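Local coordinates for SusD family protein (Bacteroides uniformis, PDB 7KV1), which probably binds beta-glucan at the cell surface of a gut bacterium, as a SusD-type glycan-binding protein built on tetratricopeptide-like helices, at residues 413-421 with 448-456; 225-235 with 282-291. All coordinates share one frame; numbering follows the deposited sequence.

Contact 1 joins two helices and contact 2 ties a loop and the start of helix 230-244 to strand 286-290 and the turn before it. Both are largely buried; contact 2 lies nearer the centre of the chain, whereas contact 1 sits farther out and has an exposed residue at its margin. They share no element, yet they meet directly: the amide of N414, on helix 408-420, packs on the end of M235 of helix 230-244. Their chemistry differs accordingly. Helix against helix in 413-421 with 448-456 is aliphatic, with the E417-R421 salt bridge beside it, while 225-235 with 282-291 relies on two tryptophans, backbone carbonyls and bridging waters.

Contact 1: 413-421 with 448-456; sequences LNAAELSLR and NVTVDDVLT
V454 is driven as a knob into a hole made by L413, A416, E417 and L420, its CG1 3.2 Å from the L413 backbone O. The hole belongs to an antiparallel helix pair, consistent with the tetratricopeptide-like packing of the SusD family: segments 413-420 and 451-456, on helices 408-420 and 451-461, run at 161°, their axes 9.2 Å apart. Branched valine suits the site, its methyls dividing the work: CG1, anti to the backbone N (chi1 -177°), meets the CB of E417, and CG2 touches both the A416 methyl and L420 CD1, each at 4.0 Å. One turn earlier, V451 CG2 presses on L420 CB at 3.5 Å, a tight fit. E417 lends its aliphatic part to the apolar seam, its CG touching V451 CG1 as the side chains cross, while its OE2 forms salt bridges to R421 NH1 (2.8 Å) and R474. Losing the carboxylate to an alanine here is likely to leave R421 and R474 without their common partner and one side of V451 uncovered. T450 and D453 form a capping box at the second helix's start: D453 N donates to T450 OG1, T450 N to D453 OD2. Beside it, L420 CD1 rests on T450 C at 3.5 Å.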
# COMPACT_ATOMS: atom_id res chain seq x y z
N LEU A 413 3.49 1.65 -15.11
CA LEU A 413 2.01 1.70 -15.26
C LEU A 413 1.48 3.09 -14.87
O LEU A 413 0.52 3.54 -15.53
CB LEU A 413 1.35 0.56 -14.48
CG LEU A 413 1.69 -0.86 -14.97
CD1 LEU A 413 1.01 -1.91 -14.13
CD2 LEU A 413 1.29 -1.08 -16.42
N ASN A 414 2.10 3.74 -13.89
CA ASN A 414 1.78 5.14 -13.55
C ASN A 414 2.04 6.00 -14.79
O ASN A 414 1.18 6.78 -15.18
CB ASN A 414 2.64 5.68 -12.39
CG ASN A 414 2.21 5.24 -11.00
OD1 ASN A 414 1.17 4.61 -10.84
ND2 ASN A 414 3.03 5.55 -10.01
N ALA A 415 3.23 5.89 -15.35
CA ALA A 415 3.65 6.69 -16.52
C ALA A 415 2.71 6.42 -17.71
O ALA A 415 2.26 7.38 -18.37
CB ALA A 415 5.06 6.34 -16.85
N ALA A 416 2.39 5.17 -17.98
CA ALA A 416 1.53 4.85 -19.15
C ALA A 416 0.18 5.55 -18.96
O ALA A 416 -0.30 6.22 -19.88
CB ALA A 416 1.39 3.37 -19.34
N GLU A 417 -0.39 5.48 -17.77
CA GLU A 417 -1.71 6.08 -17.54
C GLU A 417 -1.58 7.60 -17.65
O GLU A 417 -2.47 8.21 -18.27
CB GLU A 417 -2.27 5.66 -16.17
CG GLU A 417 -3.52 6.40 -15.79
CD GLU A 417 -4.14 5.96 -14.47
OE1 GLU A 417 -3.77 4.85 -13.94
OE2 GLU A 417 -4.95 6.75 -13.96
N LEU A 418 -0.56 8.20 -17.04
CA LEU A 418 -0.46 9.67 -16.97
C LEU A 418 -0.23 10.21 -18.40
O LEU A 418 -0.82 11.28 -18.74
CB LEU A 418 0.65 10.06 -15.99
CG LEU A 418 0.34 9.86 -14.50
CD1 LEU A 418 1.61 9.91 -13.69
CD2 LEU A 418 -0.65 10.89 -13.99
N SER A 419 0.52 9.48 -19.22
CA SER A 419 0.75 9.85 -20.63
C SER A 419 -0.61 9.85 -21.33
O SER A 419 -0.99 10.89 -21.94
CB SER A 419 1.75 8.92 -21.28
OG SER A 419 1.78 9.10 -22.68
N LEU A 420 -1.35 8.75 -21.23
CA LEU A 420 -2.65 8.68 -21.93
C LEU A 420 -3.57 9.78 -21.41
O LEU A 420 -4.35 10.28 -22.22
CB LEU A 420 -3.26 7.30 -21.78
CG LEU A 420 -2.43 6.18 -22.42
CD1 LEU A 420 -2.96 4.83 -21.98
CD2 LEU A 420 -2.40 6.32 -23.94
N ARG A 421 -3.51 10.16 -20.14
CA ARG A 421 -4.52 11.15 -19.66
C ARG A 421 -4.04 12.59 -19.87
O ARG A 421 -4.75 13.49 -19.44
CB ARG A 421 -4.91 10.89 -18.20
CG ARG A 421 -5.50 9.51 -17.97
CD ARG A 421 -5.73 9.15 -16.53
NE ARG A 421 -6.71 10.00 -15.89
CZ ARG A 421 -6.97 9.98 -14.58
NH1 ARG A 421 -6.34 9.14 -13.76
NH2 ARG A 421 -7.87 10.80 -14.10
N ASN A 448 -1.84 -1.28 -29.33
CA ASN A 448 -2.34 0.07 -28.99
C ASN A 448 -2.79 -0.00 -27.52
O ASN A 448 -3.35 -1.04 -27.17
CB ASN A 448 -3.46 0.54 -29.92
CG ASN A 448 -3.92 1.96 -29.63
OD1 ASN A 448 -3.14 2.91 -29.70
ND2 ASN A 448 -5.18 2.14 -29.27
N VAL A 449 -2.54 1.02 -26.72
CA VAL A 449 -2.84 0.96 -25.26
C VAL A 449 -3.83 2.08 -24.94
O VAL A 449 -3.69 3.22 -25.48
CB VAL A 449 -1.58 0.99 -24.38
CG1 VAL A 449 -0.67 -0.19 -24.66
CG2 VAL A 449 -0.78 2.27 -24.50
N THR A 450 -4.86 1.73 -24.18
CA THR A 450 -5.86 2.67 -23.65
C THR A 450 -5.74 2.75 -22.12
O THR A 450 -5.10 1.88 -21.50
CB THR A 450 -7.30 2.22 -23.98
OG1 THR A 450 -7.50 1.06 -23.17
CG2 THR A 450 -7.53 1.94 -25.45
N VAL A 451 -6.34 3.76 -21.52
CA VAL A 451 -6.27 3.91 -20.04
C VAL A 451 -6.90 2.67 -19.37
O VAL A 451 -6.32 2.20 -18.37
CB VAL A 451 -6.90 5.22 -19.55
CG1 VAL A 451 -6.80 5.33 -18.04
CG2 VAL A 451 -6.19 6.38 -20.19
N ASP A 452 -7.96 2.10 -19.94
CA ASP A 452 -8.59 0.88 -19.38
C ASP A 452 -7.62 -0.30 -19.39
O ASP A 452 -7.57 -1.04 -18.39
CB ASP A 452 -9.88 0.47 -20.07
CG ASP A 452 -10.65 -0.52 -19.16
OD1 ASP A 452 -10.94 -0.19 -17.98
OD2 ASP A 452 -10.86 -1.62 -19.61
N ASP A 453 -6.81 -0.45 -20.44
CA ASP A 453 -5.76 -1.50 -20.49
C ASP A 453 -4.81 -1.32 -19.29
O ASP A 453 -4.39 -2.35 -18.73
CB ASP A 453 -4.95 -1.45 -21.79
CG ASP A 453 -5.75 -1.76 -23.05
OD1 ASP A 453 -6.66 -2.63 -22.95
OD2 ASP A 453 -5.46 -1.13 -24.14
N VAL A 454 -4.39 -0.09 -19.00
CA VAL A 454 -3.45 0.17 -17.87
C VAL A 454 -4.14 -0.25 -16.57
O VAL A 454 -3.53 -0.98 -15.78
CB VAL A 454 -2.97 1.63 -17.82
CG1 VAL A 454 -1.96 1.84 -16.70
CG2 VAL A 454 -2.40 2.06 -19.16
N LEU A 455 -5.39 0.15 -16.33
CA LEU A 455 -6.09 -0.25 -15.09
C LEU A 455 -6.18 -1.78 -15.01
O LEU A 455 -6.02 -2.37 -13.89
CB LEU A 455 -7.48 0.41 -15.06
CG LEU A 455 -7.47 1.93 -15.10
CD1 LEU A 455 -8.88 2.44 -15.06
CD2 LEU A 455 -6.64 2.53 -13.95
N THR A 456 -6.44 -2.47 -16.12
CA THR A 456 -6.50 -3.95 -16.11
C THR A 456 -5.13 -4.51 -15.74
O THR A 456 -5.07 -5.43 -14.92
CB THR A 456 -7.01 -4.51 -17.44
OG1 THR A 456 -8.36 -4.05 -17.53
CG2 THR A 456 -6.91 -6.02 -17.53

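Contact 2: 225-235 with 282-291; sequences LGRVTQAMAYM and WCDESIWEIN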
# COMPACT_ATOMS: atom_id res chain seq x y z
N LEU A 225 19.23 0.73 3.21
CA LEU A 225 18.03 0.45 2.37
C LEU A 225 16.82 0.38 3.31
O LEU A 225 16.94 -0.24 4.35
CB LEU A 225 18.25 -0.84 1.56
CG LEU A 225 19.17 -0.67 0.35
CD1 LEU A 225 19.41 -2.00 -0.36
CD2 LEU A 225 18.61 0.34 -0.63
N GLY A 226 15.73 1.07 2.98
CA GLY A 226 14.56 1.26 3.87
C GLY A 226 14.35 2.73 4.17
O GLY A 226 13.20 3.14 4.42
N ARG A 227 15.41 3.54 4.15
CA ARG A 227 15.24 5.01 4.25
C ARG A 227 14.34 5.45 3.10
O ARG A 227 14.31 4.81 2.06
CB ARG A 227 16.54 5.80 4.25
CG ARG A 227 17.34 5.64 5.55
CD ARG A 227 18.54 6.58 5.70
NE ARG A 227 19.25 6.20 6.91
CZ ARG A 227 18.95 6.59 8.16
NH1 ARG A 227 17.97 7.45 8.40
NH2 ARG A 227 19.65 6.12 9.18
N VAL A 228 13.66 6.56 3.29
CA VAL A 228 12.88 7.17 2.18
C VAL A 228 13.86 7.89 1.28
O VAL A 228 14.94 8.33 1.78
CB VAL A 228 11.77 8.06 2.73
CG1 VAL A 228 10.86 7.19 3.58
CG2 VAL A 228 12.27 9.26 3.54
N THR A 229 13.50 7.98 0.01
CA THR A 229 14.35 8.43 -1.10
C THR A 229 13.55 9.38 -1.99
O THR A 229 12.31 9.47 -1.86
CB THR A 229 14.90 7.25 -1.91
OG1 THR A 229 13.76 6.58 -2.43
CG2 THR A 229 15.75 6.30 -1.09
N GLN A 230 14.24 10.06 -2.89
CA GLN A 230 13.59 10.94 -3.85
C GLN A 230 12.70 10.07 -4.75
O GLN A 230 11.63 10.52 -5.14
CB GLN A 230 14.66 11.74 -4.58
CG GLN A 230 14.08 12.80 -5.49
CD GLN A 230 13.75 14.06 -4.76
OE1 GLN A 230 13.56 14.06 -3.53
NE2 GLN A 230 13.66 15.14 -5.52
N ALA A 231 13.16 8.87 -5.13
CA ALA A 231 12.36 7.96 -5.98
C ALA A 231 11.07 7.60 -5.22
O ALA A 231 10.00 7.58 -5.81
CB ALA A 231 13.13 6.72 -6.34
N MET A 232 11.17 7.33 -3.93
CA MET A 232 9.97 6.98 -3.13
C MET A 232 9.03 8.18 -3.12
O MET A 232 7.81 7.96 -3.23
CB MET A 232 10.35 6.54 -1.72
CG MET A 232 9.15 6.24 -0.86
SD MET A 232 8.76 7.62 0.22
CE MET A 232 7.53 6.89 1.30
N ALA A 233 9.58 9.39 -3.01
CA ALA A 233 8.85 10.68 -3.01
C ALA A 233 8.06 10.84 -4.32
O ALA A 233 6.87 11.25 -4.28
CB ALA A 233 9.81 11.84 -2.80
N TYR A 234 8.73 10.59 -5.44
CA TYR A 234 8.08 10.61 -6.78
C TYR A 234 6.86 9.66 -6.82
O TYR A 234 5.84 10.00 -7.40
CB TYR A 234 9.09 10.22 -7.87
CG TYR A 234 10.20 11.20 -8.12
CD1 TYR A 234 10.20 12.48 -7.59
CD2 TYR A 234 11.23 10.87 -8.99
CE1 TYR A 234 11.24 13.36 -7.84
CE2 TYR A 234 12.26 11.75 -9.27
CZ TYR A 234 12.27 13.01 -8.69
OH TYR A 234 13.28 13.88 -8.99
N MET A 235 6.97 8.47 -6.24
CA MET A 235 5.89 7.45 -6.25
C MET A 235 4.75 7.91 -5.35
O MET A 235 3.59 7.73 -5.71
CB MET A 235 6.46 6.09 -5.84
CG MET A 235 7.47 5.55 -6.87
SD MET A 235 6.74 5.31 -8.54
CE MET A 235 5.66 3.90 -8.29
N TRP A 282 14.96 -5.78 -2.14
CA TRP A 282 15.84 -4.68 -2.61
C TRP A 282 16.54 -5.08 -3.93
O TRP A 282 17.67 -4.64 -4.16
CB TRP A 282 16.83 -4.31 -1.49
CG TRP A 282 16.12 -3.72 -0.31
CD1 TRP A 282 15.98 -4.25 0.93
CD2 TRP A 282 15.38 -2.49 -0.31
NE1 TRP A 282 15.20 -3.43 1.72
CE2 TRP A 282 14.84 -2.33 0.98
CE3 TRP A 282 15.18 -1.49 -1.26
CZ2 TRP A 282 14.10 -1.21 1.34
CZ3 TRP A 282 14.44 -0.38 -0.91
CH2 TRP A 282 13.91 -0.25 0.37
N CYS A 283 15.87 -5.83 -4.81
CA CYS A 283 16.31 -5.97 -6.22
C CYS A 283 16.11 -4.60 -6.90
O CYS A 283 15.57 -3.65 -6.23
CB CYS A 283 15.57 -7.08 -6.95
SG CYS A 283 13.80 -6.76 -7.20
N ASP A 284 16.56 -4.47 -8.15
CA ASP A 284 16.60 -3.15 -8.82
C ASP A 284 15.20 -2.72 -9.27
O ASP A 284 15.07 -1.58 -9.73
CB ASP A 284 17.64 -3.16 -9.93
CG ASP A 284 19.06 -3.22 -9.35
OD1 ASP A 284 19.33 -2.47 -8.34
OD2 ASP A 284 19.86 -4.03 -9.85
N GLU A 285 14.19 -3.55 -9.09
CA GLU A 285 12.77 -3.16 -9.25
C GLU A 285 12.27 -2.38 -8.02
O GLU A 285 11.28 -1.63 -8.12
CB GLU A 285 11.92 -4.41 -9.47
CG GLU A 285 10.49 -4.04 -9.76
CD GLU A 285 9.67 -5.08 -10.49
OE1 GLU A 285 10.25 -6.08 -10.97
OE2 GLU A 285 8.46 -4.88 -10.56
N SER A 286 12.92 -2.55 -6.89
CA SER A 286 12.39 -2.11 -5.59
C SER A 286 12.64 -0.61 -5.42
O SER A 286 13.79 -0.19 -5.45
CB SER A 286 12.97 -2.95 -4.46
OG SER A 286 12.27 -2.66 -3.25
N ILE A 287 11.59 0.20 -5.29
CA ILE A 287 11.77 1.66 -5.02
C ILE A 287 11.66 1.86 -3.51
O ILE A 287 12.46 2.65 -2.94
CB ILE A 287 10.79 2.51 -5.84
CG1 ILE A 287 11.17 2.50 -7.33
CG2 ILE A 287 10.71 3.91 -5.29
CD1 ILE A 287 10.17 3.14 -8.23
N TRP A 288 10.72 1.17 -2.87
CA TRP A 288 10.62 1.25 -1.39
C TRP A 288 9.96 -0.00 -0.82
O TRP A 288 8.91 -0.48 -1.34
CB TRP A 288 9.90 2.54 -1.00
CG TRP A 288 10.08 2.90 0.44
CD1 TRP A 288 11.26 3.18 1.08
CD2 TRP A 288 9.05 3.03 1.42
NE1 TRP A 288 11.02 3.46 2.39
CE2 TRP A 288 9.68 3.38 2.63
CE3 TRP A 288 7.65 2.91 1.39
CZ2 TRP A 288 8.95 3.62 3.80
CZ3 TRP A 288 6.94 3.10 2.56
CH2 TRP A 288 7.59 3.47 3.74
N GLU A 289 10.59 -0.53 0.23
CA GLU A 289 10.11 -1.68 1.00
C GLU A 289 10.12 -1.28 2.47
O GLU A 289 10.93 -0.40 2.83
CB GLU A 289 11.00 -2.91 0.84
CG GLU A 289 11.41 -3.22 -0.57
CD GLU A 289 12.04 -4.58 -0.79
OE1 GLU A 289 12.12 -5.38 0.20
OE2 GLU A 289 12.43 -4.84 -1.94
N ILE A 290 9.28 -1.93 3.25
CA ILE A 290 9.30 -1.88 4.73
C ILE A 290 10.00 -3.15 5.21
O ILE A 290 9.56 -4.22 4.82
CB ILE A 290 7.90 -1.70 5.30
CG1 ILE A 290 7.26 -0.42 4.75
CG2 ILE A 290 7.96 -1.69 6.82
CD1 ILE A 290 5.79 -0.32 5.03
N ASN A 291 11.10 -2.99 5.94
CA ASN A 291 12.03 -4.08 6.32
C ASN A 291 11.50 -4.77 7.56
O ASN A 291 11.10 -4.03 8.52
CB ASN A 291 13.44 -3.59 6.65
CG ASN A 291 14.17 -3.10 5.43
OD1 ASN A 291 14.03 -3.68 4.35
ND2 ASN A 291 14.97 -2.06 5.59
O HOH W 1 11.37 0.93 5.31
O HOH W 2 14.26 4.29 -3.74
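L225 and W282 overlap while pointing opposite ways, the leucine CB lying over the indole face 3.8 Å from the centroid of the five-membered ring, a CH-pi contact. E289 CG lies on the other face, toward its rim, and W282 NE1 donates in its ring plane to a lone pair of N291 OD1, fixing the indole's rotation. The same amide reaches across: N291 ND2 gives a hydrogen bond to L225 O at 3.0 Å, the oxygen lying in the amide plane. G226 fits beside the W282 ring and N291, where a CB would run into ND2; its positive phi also suits glycine.

W288 stands differently. With CG anti to the backbone N (chi1 -163°), its indole runs alongside M232, whose bent chain lays CE over the face, 3.9 Å from the six-membered ring's centroid, with SD in a distant Met-aromatic contact, 4.9 Å from the five-membered ring's centroid. W288 NE1 donates to G226 O at 3.0 Å, from above the carbonyl plane. I287, in a classic beta bulge with W288 opposite Y406, sends CG2 against A231 and CD1 to M235 CG, fastening strand to helix. One water donates to both G226 O and E289 O; another joins T229 OG1 to I287 O. Both indoles offer a face to carbon and an N-H to an oxygen: W288 bonds G226 O directly, while W282 steadies N291, whose ND2 takes L225 O.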